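Local coordinates for variant surface glycoprotein MITAT 1.1 (Trypanosoma brucei brucei, PDB 5LY9), which forms the dense surface coat of the parasite, whose antigenically distinct variants, expressed in series, let the trypanosome evade the host immune response, at residues G5-W11 with K122-T126; L162-Y167 with A249-N254; N179-P183 with E226-A230. One frame throughout, in Å; residues are numbered along the deposited sequence.

Interaction 1: residues G5-W11 with K122-T126; sequences GLKATAW and KCLVT
In the lobe at one end of the elongated, helix-rich N-terminal domain of this A-type variant surface glycoprotein, the two chain pieces run parallel with a single beta bridge, Leu6 with Leu124 (CA-CA 5.2 Å). The register continues from Gly5-Cys123 (CA-CA 4.1 Å) to Ala8-Thr126 (5.0 Å). At Gly5 the chains are so close that a CB would clash with Lys122 O and with the side-chain atom Val125 CG1; a water bridges Gly5 N and Lys122 O, 2.8 Å from each. Leu6 is extended (phi/psi -82/124): its N donates to Cys123 O (2.8 Å) and its O accepts from Val125 N (3.0 Å). Cys123 itself is joined to Cys190 by a disulfide and packs on Tyr201 of the second subunit. The Leu6 side chain (chi1 t, chi2 p) lies against Leu124, CD2 to CD2 4.4 Å, and both leucines also touch Leu112 of helix 62-114. Lys7, extended at psi 152°, is the N-cap of helix 8-21; its O takes Ala10 N (2.8 Å) and Trp11 N (3.2 Å), while NZ reaches the carbonyls of Asn179 and Thr180. Ala8 N donates to Thr126 O (3.1 Å), which a second water, 2.8 Å away, connects to Thr9 N. One turn on, Trp11 adopts chi1 p (59°) and chi2 -101°, turning its indole back onto the loop. Leu124 CB lies over the indole face, 4.2 Å from the five-membered ring centroid in a CH-pi contact, and at the ring edge Trp11 NE1 donates to Val125 O at 2.9 Å.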
loop_
_atom_site.group_PDB
_atom_site.type_symbol
_atom_site.label_atom_id
_atom_site.label_comp_id
_atom_site.label_asym_id
_atom_site.label_seq_id
_atom_site.Cartn_x
_atom_site.Cartn_y
_atom_site.Cartn_z
ATOM N N GLY A 5 -38.576 4.156 7.624
ATOM C CA GLY A 5 -37.256 3.642 7.629
ATOM C C GLY A 5 -36.855 2.773 6.462
ATOM O O GLY A 5 -37.642 2.301 5.678
ATOM N N LEU A 6 -35.576 2.540 6.393
ATOM C CA LEU A 6 -35.029 1.700 5.357
ATOM C C LEU A 6 -35.167 0.184 5.723
ATOM O O LEU A 6 -34.732 -0.248 6.820
ATOM C CB LEU A 6 -33.572 2.074 5.223
ATOM C CG LEU A 6 -32.841 1.696 3.984
ATOM C CD1 LEU A 6 -33.517 2.368 2.769
ATOM C CD2 LEU A 6 -31.356 2.120 4.106
ATOM N N LYS A 7 -35.813 -0.595 4.832
ATOM C CA LYS A 7 -35.947 -2.049 5.042
ATOM C C LYS A 7 -34.590 -2.749 5.041
ATOM O O LYS A 7 -33.671 -2.290 4.334
ATOM C CB LYS A 7 -36.796 -2.700 3.950
ATOM C CG LYS A 7 -38.244 -2.215 3.897
ATOM C CD LYS A 7 -38.880 -2.764 2.624
ATOM C CE LYS A 7 -40.370 -2.572 2.527
ATOM N NZ LYS A 7 -40.919 -3.269 1.338
ATOM N N ALA A 8 -34.520 -3.861 5.750
ATOM C CA ALA A 8 -33.383 -4.727 5.770
ATOM C C ALA A 8 -32.996 -5.220 4.386
ATOM O O ALA A 8 -31.828 -5.451 4.140
ATOM C CB ALA A 8 -33.654 -5.916 6.719
ATOM N N THR A 9 -33.932 -5.334 3.440
ATOM C CA THR A 9 -33.592 -5.734 2.069
ATOM C C THR A 9 -32.625 -4.705 1.454
ATOM O O THR A 9 -31.827 -5.073 0.574
ATOM C CB THR A 9 -34.832 -5.845 1.170
ATOM O OG1 THR A 9 -35.576 -4.656 1.302
ATOM C CG2 THR A 9 -35.654 -7.025 1.517
ATOM N N ALA A 10 -32.672 -3.447 1.930
ATOM C CA ALA A 10 -31.794 -2.399 1.444
ATOM C C ALA A 10 -30.536 -2.231 2.261
ATOM O O ALA A 10 -29.456 -2.007 1.661
ATOM C CB ALA A 10 -32.552 -1.060 1.355
ATOM N N TRP A 11 -30.610 -2.250 3.582
ATOM C CA TRP A 11 -29.380 -2.064 4.385
ATOM C C TRP A 11 -28.564 -3.331 4.609
ATOM O O TRP A 11 -27.363 -3.260 4.883
ATOM C CB TRP A 11 -29.634 -1.335 5.718
ATOM C CG TRP A 11 -30.562 -1.951 6.643
ATOM C CD1 TRP A 11 -31.866 -1.600 6.851
ATOM C CD2 TRP A 11 -30.301 -3.017 7.570
ATOM N NE1 TRP A 11 -32.403 -2.389 7.823
ATOM C CE2 TRP A 11 -31.470 -3.226 8.313
ATOM C CE3 TRP A 11 -29.200 -3.782 7.863
ATOM C CZ2 TRP A 11 -31.564 -4.194 9.239
ATOM C CZ3 TRP A 11 -29.279 -4.695 8.785
ATOM C CH2 TRP A 11 -30.465 -4.920 9.491
ATOM N N LYS A 122 -37.433 5.654 13.725
ATOM C CA LYS A 122 -36.673 4.434 13.534
ATOM C C LYS A 122 -36.226 4.417 12.101
ATOM O O LYS A 122 -37.057 4.482 11.212
ATOM C CB LYS A 122 -37.532 3.207 13.825
ATOM C CG LYS A 122 -38.127 3.140 15.194
ATOM C CD LYS A 122 -38.969 1.934 15.462
ATOM C CE LYS A 122 -39.288 1.990 16.954
ATOM N NZ LYS A 122 -40.346 1.001 17.262
ATOM N N CYS A 123 -34.904 4.297 11.857
ATOM C CA CYS A 123 -34.397 4.421 10.469
ATOM C C CYS A 123 -33.882 3.134 9.809
ATOM O O CYS A 123 -33.947 2.958 8.578
ATOM C CB CYS A 123 -33.337 5.518 10.381
ATOM S SG CYS A 123 -33.930 7.204 10.498
ATOM N N LEU A 124 -33.336 2.240 10.592
ATOM C CA LEU A 124 -32.988 0.916 10.084
ATOM C C LEU A 124 -33.999 -0.031 10.644
ATOM O O LEU A 124 -33.980 -0.305 11.830
ATOM C CB LEU A 124 -31.585 0.489 10.490
ATOM C CG LEU A 124 -30.450 1.325 9.899
ATOM C CD1 LEU A 124 -29.131 0.681 10.346
ATOM C CD2 LEU A 124 -30.479 1.471 8.387
ATOM N N VAL A 125 -34.888 -0.472 9.787
ATOM C CA VAL A 125 -35.984 -1.303 10.187
ATOM C C VAL A 125 -35.962 -2.640 9.486
ATOM O O VAL A 125 -35.125 -2.907 8.598
ATOM C CB VAL A 125 -37.359 -0.569 9.962
ATOM C CG1 VAL A 125 -37.419 0.649 10.836
ATOM C CG2 VAL A 125 -37.635 -0.250 8.479
ATOM N N THR A 126 -36.870 -3.538 9.895
ATOM C CA THR A 126 -36.853 -4.876 9.371
ATOM C C THR A 126 -37.708 -4.933 8.131
ATOM O O THR A 126 -37.227 -4.711 6.983
ATOM C CB THR A 126 -37.250 -5.893 10.440
ATOM O OG1 THR A 126 -38.600 -5.579 10.859
ATOM C CG2 THR A 126 -36.290 -5.845 11.560
HETATM O O HOH W 1 -39.604 3.808 10.223
HETATM O O HOH W 2 -36.844 -6.112 4.645
#

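Interaction 2: residues L162-Y167 with A249-N254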
loop_
_atom_site.group_PDB
_atom_site.type_symbol
_atom_site.label_atom_id
_atom_site.label_comp_id
_atom_site.label_asym_id
_atom_site.label_seq_id
_atom_site.Cartn_x
_atom_site.Cartn_y
_atom_site.Cartn_z
ATOM N N LEU A 162 -18.335 -7.285 -4.035
ATOM C CA LEU A 162 -17.774 -6.364 -5.028
ATOM C C LEU A 162 -17.001 -7.221 -5.993
ATOM O O LEU A 162 -15.930 -7.747 -5.657
ATOM C CB LEU A 162 -16.868 -5.314 -4.355
ATOM C CG LEU A 162 -16.051 -4.432 -5.319
ATOM C CD1 LEU A 162 -16.984 -3.891 -6.407
ATOM C CD2 LEU A 162 -15.272 -3.317 -4.588
ATOM N N THR A 163 -17.634 -7.470 -7.123
ATOM C CA THR A 163 -17.122 -8.450 -8.093
ATOM C C THR A 163 -16.532 -7.721 -9.267
ATOM O O THR A 163 -16.512 -6.491 -9.276
ATOM C CB THR A 163 -18.248 -9.338 -8.599
ATOM O OG1 THR A 163 -19.110 -8.523 -9.379
ATOM C CG2 THR A 163 -19.075 -9.934 -7.448
ATOM N N GLN A 164 -16.055 -8.460 -10.276
ATOM C CA GLN A 164 -15.600 -7.848 -11.517
ATOM C C GLN A 164 -16.648 -6.981 -12.175
ATOM O O GLN A 164 -16.308 -5.992 -12.771
ATOM C CB GLN A 164 -15.125 -8.873 -12.549
ATOM C CG GLN A 164 -13.807 -9.486 -12.097
ATOM C CD GLN A 164 -13.105 -10.293 -13.232
ATOM O OE1 GLN A 164 -13.392 -10.114 -14.427
ATOM N NE2 GLN A 164 -12.209 -11.166 -12.846
ATOM N N THR A 165 -17.919 -7.362 -12.022
ATOM C CA THR A 165 -18.998 -6.704 -12.684
ATOM C C THR A 165 -19.487 -5.478 -11.949
ATOM O O THR A 165 -19.838 -4.468 -12.557
ATOM C CB THR A 165 -20.138 -7.736 -12.905
ATOM O OG1 THR A 165 -19.596 -8.785 -13.760
ATOM C CG2 THR A 165 -21.298 -7.060 -13.610
ATOM N N GLY A 166 -19.539 -5.586 -10.626
ATOM C CA GLY A 166 -20.059 -4.501 -9.832
ATOM C C GLY A 166 -20.422 -4.932 -8.423
ATOM O O GLY A 166 -19.743 -5.715 -7.845
ATOM N N TYR A 167 -21.480 -4.375 -7.909
ATOM C CA TYR A 167 -21.978 -4.654 -6.566
ATOM C C TYR A 167 -23.317 -5.374 -6.675
ATOM O O TYR A 167 -24.406 -4.755 -6.649
ATOM C CB TYR A 167 -22.159 -3.346 -5.784
ATOM C CG TYR A 167 -20.909 -2.496 -5.703
ATOM C CD1 TYR A 167 -20.552 -1.625 -6.758
ATOM C CD2 TYR A 167 -20.101 -2.535 -4.576
ATOM C CE1 TYR A 167 -19.399 -0.793 -6.597
ATOM C CE2 TYR A 167 -19.032 -1.725 -4.411
ATOM C CZ TYR A 167 -18.670 -0.882 -5.425
ATOM O OH TYR A 167 -17.541 -0.118 -5.217
ATOM N N ALA A 249 -13.527 2.207 -5.952
ATOM C CA ALA A 249 -13.289 0.890 -5.311
ATOM C C ALA A 249 -13.441 -0.256 -6.290
ATOM O O ALA A 249 -12.670 -1.185 -6.239
ATOM C CB ALA A 249 -14.172 0.663 -4.129
ATOM N N TRP A 250 -14.414 -0.158 -7.180
ATOM C CA TRP A 250 -14.610 -1.208 -8.151
ATOM C C TRP A 250 -13.462 -1.378 -9.129
ATOM O O TRP A 250 -12.936 -2.492 -9.320
ATOM C CB TRP A 250 -15.951 -1.003 -8.863
ATOM C CG TRP A 250 -16.167 -1.832 -10.051
ATOM C CD1 TRP A 250 -16.479 -3.137 -10.094
ATOM C CD2 TRP A 250 -16.196 -1.349 -11.393
ATOM N NE1 TRP A 250 -16.669 -3.529 -11.431
ATOM C CE2 TRP A 250 -16.454 -2.456 -12.239
ATOM C CE3 TRP A 250 -15.928 -0.107 -11.964
ATOM C CZ2 TRP A 250 -16.518 -2.343 -13.651
ATOM C CZ3 TRP A 250 -16.018 0.032 -13.368
ATOM C CH2 TRP A 250 -16.265 -1.108 -14.187
ATOM N N GLU A 251 -13.105 -0.293 -9.761
ATOM C CA GLU A 251 -11.993 -0.289 -10.727
ATOM C C GLU A 251 -10.681 -0.633 -10.044
ATOM O O GLU A 251 -9.912 -1.468 -10.554
ATOM C CB GLU A 251 -11.900 1.052 -11.411
ATOM C CG GLU A 251 -10.785 1.096 -12.428
ATOM C CD GLU A 251 -10.807 2.334 -13.293
ATOM O OE1 GLU A 251 -11.623 2.354 -14.272
ATOM O OE2 GLU A 251 -10.060 3.273 -12.965
ATOM N N ALA A 252 -10.416 -0.074 -8.859
ATOM C CA ALA A 252 -9.161 -0.376 -8.207
ATOM C C ALA A 252 -9.100 -1.855 -7.845
ATOM O O ALA A 252 -8.052 -2.482 -7.930
ATOM C CB ALA A 252 -9.005 0.464 -6.963
ATOM N N ARG A 253 -10.222 -2.418 -7.404
ATOM C CA ARG A 253 -10.177 -3.824 -7.091
ATOM C C ARG A 253 -9.849 -4.657 -8.324
ATOM O O ARG A 253 -9.029 -5.593 -8.277
ATOM C CB ARG A 253 -11.487 -4.276 -6.411
ATOM C CG ARG A 253 -11.227 -5.509 -5.539
ATOM C CD ARG A 253 -12.422 -6.049 -4.869
ATOM N NE ARG A 253 -12.027 -6.918 -3.761
ATOM C CZ ARG A 253 -12.882 -7.651 -3.065
ATOM N NH1 ARG A 253 -14.221 -7.666 -3.375
ATOM N NH2 ARG A 253 -12.410 -8.337 -1.993
ATOM N N ASN A 254 -10.483 -4.313 -9.437
ATOM C CA ASN A 254 -10.224 -5.069 -10.660
ATOM C C ASN A 254 -8.797 -4.921 -11.113
ATOM O O ASN A 254 -8.272 -5.876 -11.764
ATOM C CB ASN A 254 -11.135 -4.585 -11.760
ATOM C CG ASN A 254 -12.484 -5.169 -11.666
ATOM O OD1 ASN A 254 -12.655 -6.245 -11.070
ATOM N ND2 ASN A 254 -13.477 -4.474 -12.246
HETATM O O HOH W 3 -14.163 -5.025 -8.411
#
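Two protrusions interlock here, Leu162 from the loop and Trp250 from helix 244-254. Leu162 pushes into a hollow on the helix lined by Ala249, Trp250 and Arg253: its CD2 rests 3.7 Å from Ala249 O, and its CD1 3.8 Å from Trp250 CD1. Reciprocally, the indole of Trp250 fills the concavity of the bent loop, edge first, with Thr163 O 3.5 Å from its CD1 and its NE1 donating to Gln164 O at 2.8 Å. The bend is an ST turn, Thr165 N to Thr163 OG1 (3.1 Å), extended to an ST motif by Gly166 N (3.2 Å from the same OG1); Thr163 N donates to Gly166 O (2.8 Å). The contact ties the loop between strands 143-144 and 173-174 to this helix, beside the long helix 62-114, whose Leu101 touches Tyr167 and Ala249. At Gly166 a CB would be jammed against Thr165 O. Tyr167 has its CE1 4.1 Å from Trp250 CB, and its OH, hydrogen-bonded to Trp246 O, 3.6 Å from Ala249 CB. Asn254 ND2 shares Gln164 O (3.3 Å), and a water fits between Thr163 O (2.9 Å) and Trp250 O (3.0 Å). Arg253, salt-bridged to Glu20 of helix 8-21, walls the leucine's hollow and makes a weak hydrogen bond from NH1 to Leu162 O (2.9 Å).

Interaction 3: residues N179-P183 with E226-A230; sequences NTFQP and EATLA
A loop packs on Glu226 and Ala227, just before strand 228-229, and on Leu229 in it, an inner strand of the end lobe's four-stranded antiparallel sheet. The closest CA pair of the two segments is Gln182-Glu226, 6.8 Å apart, too far for backbone pairing, so side chains make the bonds. Glu226, the residue most covered, points toward the loop (chi1 m, chi2 t, chi3 16°), and its carboxylate accepts from the loop's backbone N-H groups. The loop turns at Asn179, left-handed (62/34), and Thr180 (-76/-58), setting successive N-H groups toward the acid: Asn179 N donates to Glu226 OE2 (2.8 Å), Thr180 N only weakly to Glu226 OE1 (3.5 Å). A water 2.7 Å from both Phe181 N and Glu226 OE1 continues the series. Glu226 OE2, together with Asn179 OD1, also accepts from the N of Ala1, anchoring the chain start. Gln182, extended (-133/125) with chi1 m, chi2 t and chi3 -88°, bonds in the other direction: its OE1 accepts from Ala227 N (2.8 Å) and from a water that also donates to Ala227 O (2.7 Å to each), while NE2 bonds Thr4 O. The apolar end belongs to Phe181 (chi1 m, chi2 -61°) and Leu229 (chi1 m, chi2 t), which both touch Ala10 of helix 8-21. Leu229 CD1 sits over the phenyl face, 4.1 Å from the Phe181 ring centroid and 3.7 Å from Phe181 CD2.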
loop_
_atom_site.group_PDB
_atom_site.type_symbol
_atom_site.label_atom_id
_atom_site.label_comp_id
_atom_site.label_asym_id
_atom_site.label_seq_id
_atom_site.Cartn_x
_atom_site.Cartn_y
_atom_site.Cartn_z
ATOM N N ASN A 179 -43.563 1.546 -1.832
ATOM C CA ASN A 179 -43.132 0.827 -0.623
ATOM C C ASN A 179 -42.019 -0.151 -0.847
ATOM O O ASN A 179 -41.962 -1.170 -0.165
ATOM C CB ASN A 179 -44.310 0.204 0.128
ATOM C CG ASN A 179 -45.441 1.184 0.309
ATOM O OD1 ASN A 179 -45.242 2.279 0.851
ATOM N ND2 ASN A 179 -46.607 0.842 -0.219
ATOM N N THR A 180 -41.109 0.161 -1.766
ATOM C CA THR A 180 -40.147 -0.850 -2.201
ATOM C C THR A 180 -39.055 -1.056 -1.170
ATOM O O THR A 180 -38.852 -2.177 -0.686
ATOM C CB THR A 180 -39.481 -0.461 -3.540
ATOM O OG1 THR A 180 -40.504 -0.060 -4.441
ATOM C CG2 THR A 180 -38.632 -1.699 -4.095
ATOM N N PHE A 181 -38.346 0.012 -0.835
ATOM C CA PHE A 181 -37.225 -0.105 0.179
ATOM C C PHE A 181 -37.544 0.600 1.510
ATOM O O PHE A 181 -36.776 0.545 2.441
ATOM C CB PHE A 181 -35.922 0.370 -0.448
ATOM C CG PHE A 181 -35.578 -0.371 -1.695
ATOM C CD1 PHE A 181 -35.376 -1.760 -1.665
ATOM C CD2 PHE A 181 -35.439 0.287 -2.884
ATOM C CE1 PHE A 181 -35.139 -2.451 -2.808
ATOM C CE2 PHE A 181 -35.154 -0.419 -4.067
ATOM C CZ PHE A 181 -35.009 -1.787 -4.026
ATOM N N GLN A 182 -38.687 1.250 1.594
ATOM C CA GLN A 182 -39.215 1.937 2.766
ATOM C C GLN A 182 -40.686 1.461 2.843
ATOM O O GLN A 182 -41.402 1.531 1.848
ATOM C CB GLN A 182 -39.153 3.460 2.603
ATOM C CG GLN A 182 -37.739 4.005 2.729
ATOM C CD GLN A 182 -37.654 5.423 2.177
ATOM O OE1 GLN A 182 -37.411 5.635 0.979
ATOM N NE2 GLN A 182 -37.990 6.372 3.036
ATOM N N PRO A 183 -41.087 0.911 3.975
ATOM C CA PRO A 183 -42.426 0.300 4.040
ATOM C C PRO A 183 -43.567 1.314 4.099
ATOM O O PRO A 183 -43.360 2.562 4.157
ATOM C CB PRO A 183 -42.365 -0.491 5.343
ATOM C CG PRO A 183 -41.463 0.312 6.223
ATOM C CD PRO A 183 -40.403 0.890 5.248
ATOM N N GLU A 226 -40.230 8.259 -1.885
ATOM C CA GLU A 226 -39.197 7.433 -1.250
ATOM C C GLU A 226 -37.819 7.823 -1.775
ATOM O O GLU A 226 -37.671 8.382 -2.865
ATOM C CB GLU A 226 -39.487 5.968 -1.551
ATOM C CG GLU A 226 -40.737 5.507 -0.795
ATOM C CD GLU A 226 -41.421 4.289 -1.417
ATOM O OE1 GLU A 226 -40.807 3.566 -2.267
ATOM O OE2 GLU A 226 -42.569 4.019 -0.959
ATOM N N ALA A 227 -36.828 7.556 -0.967
ATOM C CA ALA A 227 -35.441 7.669 -1.425
ATOM C C ALA A 227 -35.187 6.793 -2.643
ATOM O O ALA A 227 -35.879 5.784 -2.837
ATOM C CB ALA A 227 -34.512 7.238 -0.317
ATOM N N THR A 228 -34.153 7.146 -3.456
ATOM C CA THR A 228 -33.810 6.377 -4.618
ATOM C C THR A 228 -32.465 5.711 -4.358
ATOM O O THR A 228 -31.557 6.344 -3.794
ATOM C CB THR A 228 -33.638 7.279 -5.848
ATOM O OG1 THR A 228 -34.841 7.967 -6.118
ATOM C CG2 THR A 228 -33.187 6.471 -7.055
ATOM N N LEU A 229 -32.321 4.470 -4.812
ATOM C CA LEU A 229 -31.070 3.738 -4.683
ATOM C C LEU A 229 -30.618 3.472 -6.115
ATOM O O LEU A 229 -31.344 2.936 -6.923
ATOM C CB LEU A 229 -31.257 2.415 -3.913
ATOM C CG LEU A 229 -31.845 2.519 -2.513
ATOM C CD1 LEU A 229 -31.994 1.111 -1.949
ATOM C CD2 LEU A 229 -30.970 3.360 -1.610
ATOM N N ALA A 230 -29.371 3.827 -6.397
ATOM C CA ALA A 230 -28.853 3.795 -7.714
ATOM C C ALA A 230 -28.522 2.354 -8.064
ATOM O O ALA A 230 -28.309 1.555 -7.216
ATOM C CB ALA A 230 -27.582 4.647 -7.801
HETATM O O HOH W 4 -38.308 2.472 -2.009
HETATM O O HOH W 5 -36.481 3.929 -0.933
#

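Overall arrangement
Interactions 1 and 3 form one continuous block in the end lobe, their centres 10 Å apart and both more than 30 Å from the centre of the chain. Lys7 joins them: its N lies 2.8 Å from Phe181 O and its NZ 2.8 Å from Asn179 O, both probable hydrogen bonds. Interaction 2 sits nearer the middle of the molecule, 25 Å and 24 Å from them between centres, with nearest atoms about 10 Å and 7 Å away. Helix 8-21 connects all three: its start enters interaction 1, Ala10 faces interaction 3, and Leu17, Glu20 and Leu21 meet interaction 2. None of the segments is among the neighbours of the glycan near Asn266.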